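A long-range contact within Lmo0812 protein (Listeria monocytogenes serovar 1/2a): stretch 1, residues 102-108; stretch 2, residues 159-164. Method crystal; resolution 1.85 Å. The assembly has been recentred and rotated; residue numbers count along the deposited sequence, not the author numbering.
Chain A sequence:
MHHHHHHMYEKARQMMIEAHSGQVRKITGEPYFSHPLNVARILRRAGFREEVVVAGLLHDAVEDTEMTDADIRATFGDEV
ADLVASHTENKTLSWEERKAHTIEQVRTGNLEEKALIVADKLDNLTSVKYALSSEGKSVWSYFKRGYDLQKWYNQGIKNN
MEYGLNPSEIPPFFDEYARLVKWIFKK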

# COMPACT_ATOMS: atom_id res chain seq x y z
N THR A 102 3.43 3.85 -22.47
CA THR A 102 3.72 4.56 -21.20
C THR A 102 4.18 6.01 -21.44
O THR A 102 3.75 6.95 -20.71
CB THR A 102 4.66 3.75 -20.33
OG1 THR A 102 3.98 2.55 -19.96
CG2 THR A 102 5.07 4.49 -19.07
N ILE A 103 4.99 6.22 -22.47
CA ILE A 103 5.42 7.58 -22.85
C ILE A 103 4.21 8.46 -23.22
O ILE A 103 4.10 9.60 -22.71
CB ILE A 103 6.47 7.55 -23.98
CG1 ILE A 103 7.74 6.91 -23.43
CG2 ILE A 103 6.74 8.94 -24.54
CD1 ILE A 103 8.74 6.49 -24.52
N GLU A 104 3.26 7.90 -24.00
CA GLU A 104 2.07 8.65 -24.36
C GLU A 104 1.26 9.00 -23.09
O GLU A 104 0.73 10.12 -22.97
CB GLU A 104 1.16 7.88 -25.37
CG GLU A 104 -0.18 8.59 -25.69
CD GLU A 104 -1.16 7.79 -26.58
OE1 GLU A 104 -0.89 6.61 -26.91
OE2 GLU A 104 -2.20 8.36 -26.97
N GLN A 105 1.16 8.04 -22.17
CA GLN A 105 0.42 8.26 -20.93
C GLN A 105 1.08 9.32 -20.01
O GLN A 105 0.36 10.17 -19.41
CB GLN A 105 0.19 6.93 -20.23
CG GLN A 105 -0.50 6.99 -18.90
CD GLN A 105 -1.95 7.32 -19.03
OE1 GLN A 105 -2.52 7.41 -20.12
NE2 GLN A 105 -2.58 7.45 -17.89
N VAL A 106 2.42 9.31 -19.93
CA VAL A 106 3.11 10.31 -19.13
C VAL A 106 2.99 11.67 -19.79
O VAL A 106 2.98 12.70 -19.09
CB VAL A 106 4.56 9.94 -18.77
CG1 VAL A 106 5.53 10.42 -19.84
CG2 VAL A 106 4.98 10.54 -17.42
N ARG A 107 2.78 11.70 -21.11
CA ARG A 107 2.59 13.00 -21.77
C ARG A 107 1.20 13.59 -21.50
O ARG A 107 1.08 14.77 -21.20
CB ARG A 107 2.76 12.87 -23.26
CG ARG A 107 2.57 14.15 -24.05
CD ARG A 107 2.52 13.91 -25.55
NE ARG A 107 3.72 13.23 -26.00
CZ ARG A 107 3.80 12.07 -26.65
NH1 ARG A 107 5.01 11.62 -26.95
NH2 ARG A 107 2.73 11.39 -27.10
N THR A 108 0.17 12.76 -21.68
CA THR A 108 -1.23 13.21 -21.68
C THR A 108 -2.00 12.98 -20.40
O THR A 108 -3.10 13.53 -20.26
CB THR A 108 -2.02 12.47 -22.79
OG1 THR A 108 -1.98 11.05 -22.54
CG2 THR A 108 -1.42 12.76 -24.16
N ASN A 159 11.41 13.60 -21.20
CA ASN A 159 11.00 14.67 -22.12
C ASN A 159 9.51 14.89 -22.29
O ASN A 159 9.12 15.84 -22.94
CB ASN A 159 11.66 14.45 -23.49
CG ASN A 159 13.16 14.62 -23.42
OD1 ASN A 159 13.64 15.37 -22.57
ND2 ASN A 159 13.90 13.91 -24.25
N ASN A 160 8.70 14.02 -21.70
CA ASN A 160 7.24 14.16 -21.83
C ASN A 160 6.51 14.38 -20.51
O ASN A 160 5.38 14.91 -20.51
CB ASN A 160 6.69 12.94 -22.58
CG ASN A 160 6.96 13.01 -24.07
OD1 ASN A 160 6.26 13.69 -24.80
ND2 ASN A 160 8.00 12.31 -24.52
N MSE A 161 7.17 14.07 -19.39
CA MSE A 161 6.51 14.16 -18.06
C MSE A 161 5.99 15.54 -17.70
O MSE A 161 4.98 15.64 -16.98
CB MSE A 161 7.39 13.60 -16.96
CG MSE A 161 8.64 14.46 -16.77
SE MSE A 161 9.87 13.66 -15.48
CE MSE A 161 11.18 15.09 -15.57
N GLU A 162 6.63 16.61 -18.19
CA GLU A 162 6.14 17.99 -17.88
C GLU A 162 5.08 18.56 -18.82
O GLU A 162 4.47 19.61 -18.52
CB GLU A 162 7.32 18.97 -17.82
CG GLU A 162 8.31 18.61 -16.72
CD GLU A 162 9.37 19.68 -16.49
OE1 GLU A 162 9.44 20.67 -17.27
OE2 GLU A 162 10.12 19.54 -15.51
N TYR A 163 4.79 17.86 -19.90
CA TYR A 163 3.85 18.33 -20.90
C TYR A 163 2.48 18.65 -20.31
O TYR A 163 1.86 17.81 -19.67
CB TYR A 163 3.69 17.32 -22.03
CG TYR A 163 2.89 17.89 -23.20
CD1 TYR A 163 3.49 18.77 -24.11
CD2 TYR A 163 1.54 17.57 -23.39
CE1 TYR A 163 2.77 19.32 -25.17
CE2 TYR A 163 0.81 18.11 -24.45
CZ TYR A 163 1.44 18.98 -25.34
OH TYR A 163 0.74 19.54 -26.38
N GLY A 164 2.05 19.88 -20.52
CA GLY A 164 0.73 20.34 -20.06
C GLY A 164 0.64 20.72 -18.60
O GLY A 164 -0.43 21.11 -18.12

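Where a helix meets a turn from a distant part of the chain, one directional polar interaction often combines with modest apolar packing, as this pair of stretches in Lmo0812 illustrates. Residues 102-108 are helical, with regular bonds such as Val106 N to Thr102 O (2.8 Å) and Arg107 N to Ile103 O (3.0 Å). In the second stretch, Asn160 to Tyr163 form a type I beta turn, closed by the bond from Tyr163 N to Asn160 O at 3.1 Å; Gly164 follows with a phi of 80°, a positive value that favours glycine. The backbones approach closely: the CA atoms of Arg107 and Asn160 lie 4.8 Å apart, those of Val106 and Met161 5.2 Å. No backbone hydrogen bond crosses the gap, so side chains supply the specific links.

The central link joins Arg107 to Asn160. With chi1 and chi2 both t and chi3 m, the arginine carries its guanidinium edge to the amide oxygen of Asn160, whose CA-to-CB bond points toward the helix. Arg107 NE donates to Asn160 OD1 at 2.8 Å, and a weak bond from Arg107 NH1 reaches the same Asn160 OD1 at 3.2 Å. A carboxamide suits this place because its two ends differ: the oxygen accepts from arginine, while Asn160 ND2, hydrogen-bonded elsewhere in the structure, also lies 3.6 Å from Ile103 CG2.

A few apolar contacts accompany this link. Buried Val106, compact and branched, offers one methyl to each of two neighbours: Val106 CG1 lies 3.9 Å from Asn160 CB and Val106 CG2 3.9 Å from Met161 CB. The selenomethionine points away overall, yet its CB touches Val106. Tyr163 lies against the aliphatic part of the arginine, with Tyr163 CD2 3.6 Å from Arg107 CG. Together the two stretches bury only 322 Å², a small interface in which arginine serves both as donor and as hydrocarbon surface.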